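Local coordinates for protein ribulose-1,5-bisphosphate carboxylase/oxygenase large subunit (Rhodopseudomonas palustris, PDB 3QFW) that belongs to the RuBisCO-like proteins, relatives of ribulose-bisphosphate carboxylase built on the same barrel, and is probably a magnesium-dependent enzyme whose own reaction remains uncertain, at residues H107-A111 against F308-N312; F112-G118 against R274-D279; L119-R123 against Q336-L340; G159-D165 against R198-N204; G225-P231 against L249-H254. Residue numbers count along the deposited sequence, not the author numbering.

In the fold
From the N terminus the chain first makes an antiparallel sheet domain, then reaches helix 106-112, where interaction 1 opens a long loop closed just ahead of strand 315-319. Interaction 2 starts directly afterwards and is nested inside it, tying the linker before helix 118-126 to the end of helix 265-276; the two touch through Asn-312, Arg-274 and Pro-115. Interaction 3 crosses both, since its second segment lies beyond theirs, and brings helix 118-126 to the last barrel strand, 339-341. Interactions 4 and 5 follow one another in series within all three loops. They pair consecutive strands of the eight-stranded barrel, and Pro-203 O meets Leu-228 N between them.

Interaction 1: residues H107-A111 against F308-N312; sequences HYLTA and FGKLN
Segment 107-111 is helical, with Ala-111 N bonded to His-107 O (3.1 Å). Segment 308-312 makes a type II' beta turn from Phe-308 to Leu-311, closed by Leu-311 N to Phe-308 O (2.9 Å). Glycine suits its second position: Gly-309 has phi/psi 44/-139, and a CB there would run into Leu-109 CD2. In register, CA of Leu-109 lies 6.6 Å from CA of Gly-309. The contact is almost wholly apolar and centres on Leu-109 (chi1 m, chi2 p). Its CD2 makes a CH-pi contact over the Phe-308 ring (chi1 t), 3.8 Å from the centroid and 13° off the normal, and reaches Gly-309 N at 3.4 Å. Leu-109 CG meets Leu-311 CD1 at 3.9 Å. The polar fringe is loose, Thr-110 OG1 lying 4.4 Å from Lys-310 NZ. This small surface patch sets helix 106-112 against the loop between helix 294-305 and strand 315-319, while Leu-109 and Phe-308 both also touch Leu-275 of helix 265-276.

Interaction 2: residues F112-G118 against R274-D279; sequences FGGPRVG and RLFGAD
One carboxylate oxygen takes two backbone amides: Asp-279 OD1 accepts from Val-117 N and Gly-118 N, both at 2.8 Å. Its other oxygen, OD2, receives a bond from water 1 (2.7 Å), which also donates to Gly-277 O (2.8 Å) and accepts from Arg-116 N (3.0 Å); OD2 further bonds Val-251 N. A weak bond, Gly-114 N to Leu-275 O (3.1 Å), joins the loop to the last turn of helix 265-276, and Gly-114 CA makes a CA-H...O contact with Arg-274 O (3.1 Å). Arg-116 braces its own loop, NH1 donating to Phe-112 O (2.9 Å) and Gly-114 O (2.8 Å). Helix 265-276 ends in a Schellman motif at Gly-277 (phi 131°) and leads into barrel strand 280-284, so the loop before helix 118-126 packs on an alpha-to-beta connection of the TIM barrel. CA-CA distances are 4.2 Å for Gly-114 and Leu-275, 4.2 Å for Pro-115 and Gly-277, and 4.6 Å for Gly-118 and Asp-279. At the apolar end Phe-112 and Phe-276 (both chi1 m) form a T-shaped pair, the edge of Phe-276 toward the face of Phe-112, centroids 5.0 Å apart and planes at 79°; Phe-112 CD2 meets Leu-275 CD2 at 3.4 Å. The buried carboxylate thus satisfies two amides of an irregular loop, and Gly-114 and Gly-277, both of positive phi, lie where the backbones come closest.

Interaction 3: residues L119-R123 against Q336-L340; sequences LAGIR and QDVML
A single guanidinium nitrogen serves two acceptors on one turn: Arg-123 (m, t, t, chi4 -74°) NH2 forms a salt bridge with Asp-337 OD1 (2.8 Å) and a weak hydrogen bond with Gln-336 O (3.1 Å), both at the edge of the group and near its plane. NH1 of the same arginine is held by the carbonyls of Ala-128 and Arg-131. Water 2 adds a second path, accepting from Arg-123 NE (2.9 Å) and donating weakly to Asp-337 OD1 (3.3 Å). Asp-337 is the centre of an inverse gamma turn (phi/psi -85/70), with Val-338 N weakly bonded to Gln-336 O (3.0 Å). In the fold, residues 119-123 are part of helix 118-126, which lies over the N-terminal end of the barrel strands, and 336-340 leads from helix 327-334 into the last strand, 339-341, beside the first, 133-138. Leu-119 (chi1 t, chi2 p) brings CD2 to 3.6 Å from Asp-337 CG; the CA atoms of these two residues are 7.7 Å apart. Deeper in, Ile-122 (t, t) sets CD1 4.0 Å from SD of Met-339 (t, t, p), and both side chains touch Leu-133. A sulfate ion, probably from the crystallisation liquor, lies about 5 Å from the Arg-123 side chain.

Interaction 4: residues G159-D165 against R198-N204; sequences GVDLIKD and RTLYAPN
Strands 162-165 and 200-202 are the second and third of the TIM barrel, neighbours in a beta-alpha-beta unit whose crossover is helix 177-195. They run parallel, axes 4.5 Å apart at closest and crossing at -16°, with Leu-162 opposite Leu-200, Ile-163 opposite Tyr-201 and Lys-164 opposite Ala-202. The ladder is Leu-200 N to Asp-161 O (2.8 Å), Ile-163 N to Leu-200 O (2.7 Å), Ala-202 N to Ile-163 O (2.6 Å) and Asp-165 N to Ala-202 O (3.0 Å). On the face carrying Leu-162, Lys-164, Leu-200 and Ala-202, toward the barrel interior, Leu-162 (t, p) lays CD1 3.6 Å from Leu-200 CB and 3.9 Å from Ala-202 CB. Lys-164 (p, t, m, m) curls back so that NZ donates to Asp-165 O (3.0 Å); by sequence it probably matches the lysine carbamylated in true RuBisCO, though here it is an unmodified lysine. The other face turns to helix 177-195: Ile-163 (m, t) sets CG2 4.1 Å from CD1 of Tyr-201, and CD1 of Ile-163 is 3.8 Å from Thr-199 CG2. Thr-199 (m) gives OG1 to Val-160 O (2.5 Å). Tyr-201 (t) extends along the strands so that OH donates to Asp-165 OD1 (2.7 Å). Asp-165 (m) spends its other oxygen, OD2, on a salt bridge with Arg-180 and on Asn-204 N, 2.9 Å away.

Interaction 5: residues G225-P231 against L249-H254; sequences GAVLVAP and LVVVAH
This is a parallel strand pairing in the core of the TIM barrel, joining its fourth and fifth strands, 226-229 and 250-253, whose axes approach to 4.7 Å and cross at -23°. Ala-226 pairs with Val-250, Val-227 with Val-251, Leu-228 with Val-252 and Val-229 with Ala-253. Five hydrogen bonds fix it: Val-250 N to Gly-225 O (2.9 Å), Val-227 N to Val-250 O (2.9 Å), Val-252 N to Val-227 O (2.7 Å), Val-229 N to Val-252 O (3.0 Å) and His-254 N to Val-229 O (2.8 Å). Inside the barrel Leu-228 (t, p) brings CD1 3.6 Å from Val-252 CG1. Outside, under helices 209-222 and 236-243, Val-227 CG1 packs on Leu-249 CD1 (3.5 Å) and its CG2 on Val-251 CG2 (3.9 Å). His-254 (t) stacks on His-167, hydrogen-bonds Ala-256 N through ND1 and touches Asn-90 of the second subunit, while Ala-230 occupies the N-cap position of helix 231-234. Main-chain bonds thus satisfy the polar groups between the strands, while aliphatic side chains pack both faces.

Interaction 1: residues H107-A111 against F308-N312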
# COMPACT_ATOMS: atom_id res chain seq x y z
N HIS B 107 -13.50 15.89 14.04
CA HIS B 107 -13.41 16.61 12.77
C HIS B 107 -12.87 15.73 11.63
O HIS B 107 -13.15 16.00 10.46
CB HIS B 107 -12.64 17.94 12.91
CG HIS B 107 -11.15 17.80 12.84
ND1 HIS B 107 -10.35 17.78 13.97
CD2 HIS B 107 -10.31 17.71 11.78
CE1 HIS B 107 -9.09 17.67 13.61
NE2 HIS B 107 -9.03 17.62 12.29
N TYR B 108 -12.14 14.67 11.96
CA TYR B 108 -11.67 13.74 10.93
C TYR B 108 -12.84 12.93 10.37
O TYR B 108 -12.92 12.69 9.17
CB TYR B 108 -10.62 12.78 11.48
CG TYR B 108 -9.27 13.41 11.69
CD1 TYR B 108 -8.96 14.00 12.90
CD2 TYR B 108 -8.32 13.43 10.68
CE1 TYR B 108 -7.75 14.60 13.11
CE2 TYR B 108 -7.09 14.03 10.88
CZ TYR B 108 -6.81 14.60 12.10
OH TYR B 108 -5.61 15.20 12.34
N LEU B 109 -13.75 12.52 11.25
CA LEU B 109 -14.88 11.74 10.78
C LEU B 109 -15.77 12.57 9.86
O LEU B 109 -16.27 12.06 8.87
CB LEU B 109 -15.67 11.16 11.96
CG LEU B 109 -15.11 9.86 12.55
CD1 LEU B 109 -13.68 10.01 13.10
CD2 LEU B 109 -16.07 9.31 13.62
N THR B 110 -15.93 13.85 10.16
CA THR B 110 -16.82 14.68 9.35
C THR B 110 -16.18 14.96 8.00
O THR B 110 -16.85 14.95 6.96
CB THR B 110 -17.17 16.01 10.04
OG1 THR B 110 -17.64 15.76 11.37
CG2 THR B 110 -18.26 16.74 9.27
N ALA B 111 -14.88 15.19 8.03
CA ALA B 111 -14.12 15.47 6.81
C ALA B 111 -14.14 14.28 5.86
O ALA B 111 -14.42 14.44 4.67
CB ALA B 111 -12.70 15.85 7.17
N PHE B 308 -19.93 5.28 15.20
CA PHE B 308 -18.63 5.83 14.83
C PHE B 308 -18.94 7.24 14.35
O PHE B 308 -19.33 7.45 13.20
CB PHE B 308 -18.05 4.96 13.70
CG PHE B 308 -16.64 5.33 13.30
CD1 PHE B 308 -15.66 5.61 14.25
CD2 PHE B 308 -16.29 5.36 11.95
CE1 PHE B 308 -14.36 5.93 13.86
CE2 PHE B 308 -14.98 5.69 11.57
CZ PHE B 308 -14.03 5.97 12.52
N GLY B 309 -18.82 8.21 15.26
CA GLY B 309 -19.40 9.52 15.01
C GLY B 309 -20.81 9.43 14.42
O GLY B 309 -21.62 8.59 14.83
N LYS B 310 -21.09 10.29 13.45
CA LYS B 310 -22.35 10.28 12.71
C LYS B 310 -22.28 9.45 11.42
O LYS B 310 -23.15 9.59 10.56
CB LYS B 310 -22.74 11.72 12.35
CG LYS B 310 -23.25 12.54 13.53
CD LYS B 310 -23.20 14.03 13.23
CE LYS B 310 -21.77 14.57 13.34
NZ LYS B 310 -21.68 16.04 13.06
N LEU B 311 -21.27 8.59 11.30
CA LEU B 311 -21.03 7.86 10.05
C LEU B 311 -21.88 6.61 9.84
O LEU B 311 -22.09 5.84 10.78
CB LEU B 311 -19.55 7.48 9.95
CG LEU B 311 -18.62 8.69 10.03
CD1 LEU B 311 -17.20 8.28 9.68
CD2 LEU B 311 -19.11 9.78 9.10
N ASN B 312 -22.32 6.39 8.61
CA ASN B 312 -23.04 5.17 8.28
C ASN B 312 -22.22 3.92 8.58
O ASN B 312 -20.98 3.96 8.55
CB ASN B 312 -23.43 5.16 6.79
CG ASN B 312 -24.53 6.14 6.47
OD1 ASN B 312 -25.39 6.43 7.31
ND2 ASN B 312 -24.53 6.66 5.24

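Interaction 2: residues F112-G118 against R274-D279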
# COMPACT_ATOMS: atom_id res chain seq x y z
N PHE B 112 -13.84 13.09 6.37
CA PHE B 112 -13.82 11.89 5.53
C PHE B 112 -15.23 11.44 5.12
O PHE B 112 -15.46 11.04 3.98
CB PHE B 112 -13.04 10.75 6.20
CG PHE B 112 -11.55 11.01 6.33
CD1 PHE B 112 -10.78 11.30 5.22
CD2 PHE B 112 -10.92 10.92 7.57
CE1 PHE B 112 -9.39 11.53 5.33
CE2 PHE B 112 -9.54 11.15 7.70
CZ PHE B 112 -8.78 11.45 6.57
N GLY B 113 -16.19 11.50 6.05
CA GLY B 113 -17.60 11.30 5.72
C GLY B 113 -18.14 9.87 5.69
O GLY B 113 -19.35 9.67 5.62
N GLY B 114 -17.26 8.89 5.75
CA GLY B 114 -17.69 7.50 5.81
C GLY B 114 -18.52 7.02 4.64
O GLY B 114 -18.53 7.64 3.58
N PRO B 115 -19.22 5.90 4.82
CA PRO B 115 -19.96 5.29 3.71
C PRO B 115 -21.08 6.20 3.22
O PRO B 115 -21.85 6.71 4.04
CB PRO B 115 -20.53 4.01 4.32
CG PRO B 115 -19.62 3.71 5.47
CD PRO B 115 -19.25 5.05 6.02
N ARG B 116 -21.16 6.40 1.91
CA ARG B 116 -22.22 7.23 1.35
C ARG B 116 -23.55 6.47 1.23
O ARG B 116 -24.61 7.08 1.21
CB ARG B 116 -21.83 7.81 -0.02
CG ARG B 116 -20.40 8.36 -0.12
CD ARG B 116 -20.02 9.19 1.08
NE ARG B 116 -19.23 10.37 0.74
CZ ARG B 116 -18.09 10.70 1.35
NH1 ARG B 116 -17.59 9.94 2.31
NH2 ARG B 116 -17.45 11.81 1.00
N VAL B 117 -23.48 5.14 1.14
CA VAL B 117 -24.68 4.32 1.00
C VAL B 117 -24.91 3.52 2.29
O VAL B 117 -26.00 3.53 2.86
CB VAL B 117 -24.57 3.34 -0.19
CG1 VAL B 117 -25.78 2.39 -0.22
CG2 VAL B 117 -24.43 4.10 -1.50
N GLY B 118 -23.86 2.83 2.72
CA GLY B 118 -23.85 2.15 3.99
C GLY B 118 -24.75 0.92 4.07
O GLY B 118 -25.39 0.51 3.09
N ARG B 274 -14.11 1.93 6.17
CA ARG B 274 -15.41 2.58 6.42
C ARG B 274 -15.29 4.11 6.45
O ARG B 274 -16.04 4.82 5.77
CB ARG B 274 -15.98 2.07 7.74
CG ARG B 274 -17.26 2.79 8.23
CD ARG B 274 -17.62 2.34 9.63
NE ARG B 274 -18.89 2.91 10.12
CZ ARG B 274 -19.37 2.67 11.32
NH1 ARG B 274 -18.71 1.86 12.15
NH2 ARG B 274 -20.52 3.22 11.72
N LEU B 275 -14.35 4.61 7.24
CA LEU B 275 -14.09 6.04 7.34
C LEU B 275 -13.90 6.65 5.95
O LEU B 275 -14.44 7.71 5.63
CB LEU B 275 -12.83 6.29 8.19
CG LEU B 275 -12.36 7.73 8.41
CD1 LEU B 275 -13.33 8.47 9.33
CD2 LEU B 275 -10.96 7.79 9.00
N PHE B 276 -13.09 5.98 5.12
CA PHE B 276 -12.74 6.50 3.80
C PHE B 276 -13.84 6.34 2.74
O PHE B 276 -13.75 6.94 1.67
CB PHE B 276 -11.43 5.87 3.31
CG PHE B 276 -10.24 6.26 4.15
CD1 PHE B 276 -10.20 7.49 4.79
CD2 PHE B 276 -9.18 5.38 4.32
CE1 PHE B 276 -9.10 7.85 5.57
CE2 PHE B 276 -8.09 5.74 5.09
CZ PHE B 276 -8.05 6.97 5.72
N GLY B 277 -14.85 5.52 3.04
CA GLY B 277 -16.05 5.45 2.21
C GLY B 277 -16.55 4.08 1.77
O GLY B 277 -17.45 4.00 0.94
N ALA B 278 -15.97 3.01 2.30
CA ALA B 278 -16.40 1.68 1.89
C ALA B 278 -17.82 1.39 2.43
O ALA B 278 -18.08 1.58 3.61
CB ALA B 278 -15.42 0.64 2.37
N ASP B 279 -18.72 0.94 1.56
CA ASP B 279 -20.07 0.57 2.01
C ASP B 279 -20.12 -0.89 2.43
O ASP B 279 -20.93 -1.27 3.29
CB ASP B 279 -21.10 0.84 0.93
CG ASP B 279 -21.12 2.28 0.50
OD1 ASP B 279 -21.49 3.14 1.34
OD2 ASP B 279 -20.78 2.56 -0.66
O HOH W 1 -19.76 5.06 -0.33

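Interaction 3: residues L119-R123 against Q336-L340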
# COMPACT_ATOMS: atom_id res chain seq x y z
N LEU B 119 -24.77 0.32 5.25
CA LEU B 119 -25.54 -0.88 5.51
C LEU B 119 -27.02 -0.66 5.17
O LEU B 119 -27.64 -1.48 4.51
CB LEU B 119 -25.37 -1.32 6.97
CG LEU B 119 -26.30 -2.40 7.53
CD1 LEU B 119 -26.17 -3.71 6.76
CD2 LEU B 119 -26.00 -2.61 9.02
N ALA B 120 -27.57 0.46 5.62
CA ALA B 120 -28.99 0.73 5.39
C ALA B 120 -29.27 0.92 3.90
O ALA B 120 -30.27 0.42 3.37
CB ALA B 120 -29.46 1.92 6.19
N GLY B 121 -28.37 1.62 3.21
CA GLY B 121 -28.51 1.85 1.78
C GLY B 121 -28.47 0.59 0.93
O GLY B 121 -29.30 0.41 0.04
N ILE B 122 -27.51 -0.29 1.21
CA ILE B 122 -27.45 -1.56 0.50
C ILE B 122 -28.72 -2.39 0.74
O ILE B 122 -29.24 -2.99 -0.18
CB ILE B 122 -26.22 -2.39 0.88
CG1 ILE B 122 -26.26 -3.74 0.15
CG2 ILE B 122 -26.17 -2.61 2.36
CD1 ILE B 122 -25.33 -4.78 0.73
N ARG B 123 -29.20 -2.44 1.98
CA ARG B 123 -30.44 -3.16 2.28
C ARG B 123 -31.57 -2.70 1.37
O ARG B 123 -32.30 -3.52 0.81
CB ARG B 123 -30.85 -2.99 3.75
CG ARG B 123 -30.03 -3.82 4.72
CD ARG B 123 -30.67 -3.87 6.09
NE ARG B 123 -29.94 -4.78 6.98
CZ ARG B 123 -29.99 -6.10 6.88
NH1 ARG B 123 -30.74 -6.67 5.94
NH2 ARG B 123 -29.30 -6.85 7.73
N GLN B 336 -27.25 -10.75 11.74
CA GLN B 336 -27.80 -10.68 10.39
C GLN B 336 -27.35 -9.45 9.60
O GLN B 336 -27.64 -9.34 8.42
CB GLN B 336 -29.33 -10.76 10.42
CG GLN B 336 -29.86 -12.09 10.90
CD GLN B 336 -31.37 -12.10 11.07
OE1 GLN B 336 -32.08 -11.33 10.42
NE2 GLN B 336 -31.86 -12.95 11.95
N ASP B 337 -26.64 -8.54 10.27
CA ASP B 337 -26.07 -7.37 9.60
C ASP B 337 -24.71 -7.73 8.99
O ASP B 337 -23.66 -7.28 9.44
CB ASP B 337 -25.94 -6.20 10.56
CG ASP B 337 -27.27 -5.50 10.83
OD1 ASP B 337 -28.23 -5.69 10.05
OD2 ASP B 337 -27.34 -4.76 11.83
N VAL B 338 -24.76 -8.56 7.96
CA VAL B 338 -23.57 -9.17 7.38
C VAL B 338 -23.92 -9.61 5.96
O VAL B 338 -25.08 -9.92 5.67
CB VAL B 338 -23.13 -10.40 8.20
CG1 VAL B 338 -24.18 -11.51 8.11
CG2 VAL B 338 -21.76 -10.91 7.75
N MET B 339 -22.93 -9.62 5.08
CA MET B 339 -23.11 -10.18 3.74
C MET B 339 -22.15 -11.36 3.55
O MET B 339 -20.93 -11.18 3.49
CB MET B 339 -22.89 -9.11 2.66
CG MET B 339 -23.17 -9.56 1.22
SD MET B 339 -23.38 -8.18 0.06
CE MET B 339 -21.82 -7.29 0.31
N LEU B 340 -22.70 -12.57 3.46
CA LEU B 340 -21.87 -13.76 3.30
C LEU B 340 -21.40 -13.95 1.86
O LEU B 340 -22.20 -14.07 0.94
CB LEU B 340 -22.63 -15.02 3.78
CG LEU B 340 -23.19 -14.98 5.20
CD1 LEU B 340 -23.95 -16.26 5.50
CD2 LEU B 340 -22.11 -14.76 6.25
O HOH W 2 -29.76 -2.87 9.09

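Interaction 4: residues G159-D165 against R198-N204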
# COMPACT_ATOMS: atom_id res chain seq x y z
N GLY B 159 -30.88 -15.36 -6.82
CA GLY B 159 -31.27 -14.40 -5.80
C GLY B 159 -30.13 -13.83 -4.97
O GLY B 159 -30.35 -13.16 -3.96
N VAL B 160 -28.90 -14.08 -5.39
CA VAL B 160 -27.72 -13.51 -4.73
C VAL B 160 -27.81 -11.98 -4.76
O VAL B 160 -28.09 -11.40 -5.80
CB VAL B 160 -26.43 -13.96 -5.43
CG1 VAL B 160 -25.19 -13.33 -4.79
CG2 VAL B 160 -26.33 -15.47 -5.41
N ASP B 161 -27.55 -11.33 -3.63
CA ASP B 161 -27.64 -9.87 -3.55
C ASP B 161 -26.53 -9.10 -4.31
O ASP B 161 -26.81 -8.09 -4.96
CB ASP B 161 -27.69 -9.41 -2.10
CG ASP B 161 -28.86 -10.02 -1.35
OD1 ASP B 161 -30.01 -9.68 -1.68
OD2 ASP B 161 -28.62 -10.83 -0.42
N LEU B 162 -25.29 -9.56 -4.21
CA LEU B 162 -24.18 -8.85 -4.87
C LEU B 162 -23.21 -9.79 -5.58
O LEU B 162 -22.75 -10.79 -5.02
CB LEU B 162 -23.45 -7.91 -3.89
CG LEU B 162 -22.29 -7.04 -4.42
CD1 LEU B 162 -22.54 -6.55 -5.84
CD2 LEU B 162 -22.01 -5.84 -3.50
N ILE B 163 -22.94 -9.46 -6.83
CA ILE B 163 -21.99 -10.18 -7.65
C ILE B 163 -20.80 -9.26 -7.86
O ILE B 163 -20.94 -8.13 -8.33
CB ILE B 163 -22.61 -10.57 -8.99
CG1 ILE B 163 -23.83 -11.47 -8.74
CG2 ILE B 163 -21.58 -11.23 -9.89
CD1 ILE B 163 -24.52 -11.94 -9.98
N LYS B 164 -19.63 -9.75 -7.46
CA LYS B 164 -18.41 -8.96 -7.57
C LYS B 164 -17.45 -9.66 -8.52
O LYS B 164 -17.47 -10.88 -8.66
CB LYS B 164 -17.76 -8.83 -6.19
CG LYS B 164 -17.27 -10.17 -5.62
CD LYS B 164 -16.74 -10.05 -4.19
CE LYS B 164 -15.35 -9.45 -4.12
NZ LYS B 164 -14.28 -10.25 -4.84
N ASP B 165 -16.60 -8.87 -9.16
CA ASP B 165 -15.47 -9.41 -9.90
C ASP B 165 -14.54 -10.13 -8.94
O ASP B 165 -14.41 -9.76 -7.78
CB ASP B 165 -14.68 -8.30 -10.57
CG ASP B 165 -15.21 -7.92 -11.94
OD1 ASP B 165 -16.12 -8.62 -12.44
OD2 ASP B 165 -14.72 -6.92 -12.50
N ARG B 198 -33.13 -7.70 -7.50
CA ARG B 198 -32.45 -6.43 -7.33
C ARG B 198 -30.95 -6.69 -7.06
O ARG B 198 -30.32 -6.00 -6.26
CB ARG B 198 -33.10 -5.59 -6.21
CG ARG B 198 -34.59 -5.27 -6.42
CD ARG B 198 -35.15 -4.27 -5.37
NE ARG B 198 -34.45 -2.98 -5.43
CZ ARG B 198 -35.01 -1.79 -5.29
NH1 ARG B 198 -36.32 -1.66 -5.06
NH2 ARG B 198 -34.26 -0.69 -5.38
N THR B 199 -30.42 -7.70 -7.74
CA THR B 199 -29.02 -8.11 -7.60
C THR B 199 -28.08 -7.02 -8.12
O THR B 199 -28.30 -6.46 -9.19
CB THR B 199 -28.73 -9.39 -8.41
OG1 THR B 199 -29.37 -10.51 -7.79
CG2 THR B 199 -27.21 -9.64 -8.47
N LEU B 200 -27.03 -6.73 -7.35
CA LEU B 200 -26.03 -5.73 -7.74
C LEU B 200 -24.77 -6.36 -8.33
O LEU B 200 -24.38 -7.47 -7.96
CB LEU B 200 -25.62 -4.88 -6.54
CG LEU B 200 -26.66 -3.99 -5.86
CD1 LEU B 200 -26.19 -3.63 -4.46
CD2 LEU B 200 -26.91 -2.73 -6.67
N TYR B 201 -24.12 -5.65 -9.25
CA TYR B 201 -22.82 -6.06 -9.78
C TYR B 201 -21.71 -5.06 -9.44
O TYR B 201 -21.85 -3.85 -9.68
CB TYR B 201 -22.90 -6.29 -11.29
CG TYR B 201 -21.57 -6.55 -11.96
CD1 TYR B 201 -20.69 -7.51 -11.48
CD2 TYR B 201 -21.21 -5.85 -13.11
CE1 TYR B 201 -19.46 -7.74 -12.11
CE2 TYR B 201 -20.01 -6.09 -13.75
CZ TYR B 201 -19.14 -7.04 -13.25
OH TYR B 201 -17.93 -7.27 -13.90
N ALA B 202 -20.62 -5.56 -8.88
CA ALA B 202 -19.49 -4.72 -8.49
C ALA B 202 -18.22 -5.09 -9.27
O ALA B 202 -17.47 -5.98 -8.88
CB ALA B 202 -19.24 -4.85 -6.99
N PRO B 203 -17.99 -4.44 -10.42
CA PRO B 203 -16.76 -4.67 -11.19
C PRO B 203 -15.54 -4.05 -10.51
O PRO B 203 -15.65 -3.04 -9.81
CB PRO B 203 -17.05 -3.97 -12.52
CG PRO B 203 -18.10 -2.96 -12.19
CD PRO B 203 -18.95 -3.59 -11.14
N ASN B 204 -14.37 -4.66 -10.72
CA ASN B 204 -13.16 -4.18 -10.06
C ASN B 204 -12.48 -3.09 -10.87
O ASN B 204 -12.00 -3.34 -11.98
CB ASN B 204 -12.18 -5.33 -9.80
CG ASN B 204 -10.94 -4.87 -9.05
OD1 ASN B 204 -11.04 -4.36 -7.93
ND2 ASN B 204 -9.77 -5.03 -9.68

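Interaction 5: residues G225-P231 against L249-H254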
# COMPACT_ATOMS: atom_id res chain seq x y z
N GLY B 225 -24.63 -0.78 -10.57
CA GLY B 225 -24.93 -0.18 -9.28
C GLY B 225 -23.91 -0.34 -8.18
O GLY B 225 -24.11 0.16 -7.07
N ALA B 226 -22.81 -1.04 -8.45
CA ALA B 226 -21.77 -1.19 -7.45
C ALA B 226 -20.39 -1.18 -8.08
O ALA B 226 -20.26 -1.21 -9.30
CB ALA B 226 -21.98 -2.45 -6.64
N VAL B 227 -19.37 -1.13 -7.23
CA VAL B 227 -17.98 -1.11 -7.69
C VAL B 227 -17.07 -1.71 -6.63
O VAL B 227 -17.30 -1.52 -5.42
CB VAL B 227 -17.51 0.33 -7.96
CG1 VAL B 227 -18.26 0.93 -9.14
CG2 VAL B 227 -17.66 1.19 -6.72
N LEU B 228 -16.04 -2.41 -7.08
CA LEU B 228 -15.09 -3.07 -6.19
C LEU B 228 -13.75 -2.35 -6.29
O LEU B 228 -13.31 -2.02 -7.39
CB LEU B 228 -14.92 -4.54 -6.59
CG LEU B 228 -14.03 -5.39 -5.68
CD1 LEU B 228 -14.69 -5.53 -4.30
CD2 LEU B 228 -13.79 -6.76 -6.31
N VAL B 229 -13.11 -2.09 -5.16
CA VAL B 229 -11.81 -1.42 -5.17
C VAL B 229 -10.96 -1.97 -4.05
O VAL B 229 -11.45 -2.18 -2.95
CB VAL B 229 -11.96 0.09 -4.93
CG1 VAL B 229 -10.64 0.82 -5.26
CG2 VAL B 229 -13.10 0.67 -5.76
N ALA B 230 -9.68 -2.19 -4.33
CA ALA B 230 -8.72 -2.56 -3.29
C ALA B 230 -7.93 -1.32 -2.88
O ALA B 230 -6.98 -0.94 -3.58
CB ALA B 230 -7.79 -3.64 -3.80
N PRO B 231 -8.31 -0.69 -1.76
CA PRO B 231 -7.72 0.60 -1.39
C PRO B 231 -6.20 0.53 -1.25
O PRO B 231 -5.51 1.50 -1.59
CB PRO B 231 -8.38 0.93 -0.04
CG PRO B 231 -9.71 0.15 -0.07
CD PRO B 231 -9.38 -1.11 -0.82
N LEU B 249 -23.37 4.67 -6.06
CA LEU B 249 -22.94 3.30 -6.28
C LEU B 249 -22.61 2.67 -4.94
O LEU B 249 -22.13 3.35 -4.04
CB LEU B 249 -21.69 3.28 -7.16
CG LEU B 249 -21.80 3.76 -8.60
CD1 LEU B 249 -20.46 3.62 -9.31
CD2 LEU B 249 -22.87 2.98 -9.33
N VAL B 250 -22.84 1.37 -4.80
CA VAL B 250 -22.35 0.69 -3.61
C VAL B 250 -20.84 0.49 -3.79
O VAL B 250 -20.40 -0.12 -4.77
CB VAL B 250 -23.06 -0.65 -3.37
CG1 VAL B 250 -22.49 -1.34 -2.15
CG2 VAL B 250 -24.58 -0.43 -3.21
N VAL B 251 -20.05 1.01 -2.86
CA VAL B 251 -18.59 0.86 -2.95
C VAL B 251 -18.13 -0.29 -2.07
O VAL B 251 -18.21 -0.22 -0.84
CB VAL B 251 -17.86 2.13 -2.53
CG1 VAL B 251 -16.31 1.89 -2.54
CG2 VAL B 251 -18.24 3.27 -3.45
N VAL B 252 -17.65 -1.35 -2.70
CA VAL B 252 -17.22 -2.55 -1.99
C VAL B 252 -15.70 -2.54 -1.92
O VAL B 252 -15.03 -2.52 -2.95
CB VAL B 252 -17.67 -3.83 -2.71
CG1 VAL B 252 -17.30 -5.06 -1.89
CG2 VAL B 252 -19.18 -3.81 -3.01
N ALA B 253 -15.15 -2.58 -0.72
CA ALA B 253 -13.70 -2.61 -0.57
C ALA B 253 -13.18 -4.04 -0.50
O ALA B 253 -13.83 -4.92 0.07
CB ALA B 253 -13.27 -1.80 0.65
N HIS B 254 -12.01 -4.26 -1.10
CA HIS B 254 -11.32 -5.55 -1.07
C HIS B 254 -9.96 -5.39 -0.37
O HIS B 254 -9.31 -4.35 -0.49
CB HIS B 254 -11.07 -6.06 -2.50
CG HIS B 254 -10.53 -7.46 -2.55
ND1 HIS B 254 -9.18 -7.74 -2.53
CD2 HIS B 254 -11.16 -8.66 -2.61
CE1 HIS B 254 -9.00 -9.04 -2.58
NE2 HIS B 254 -10.19 -9.63 -2.63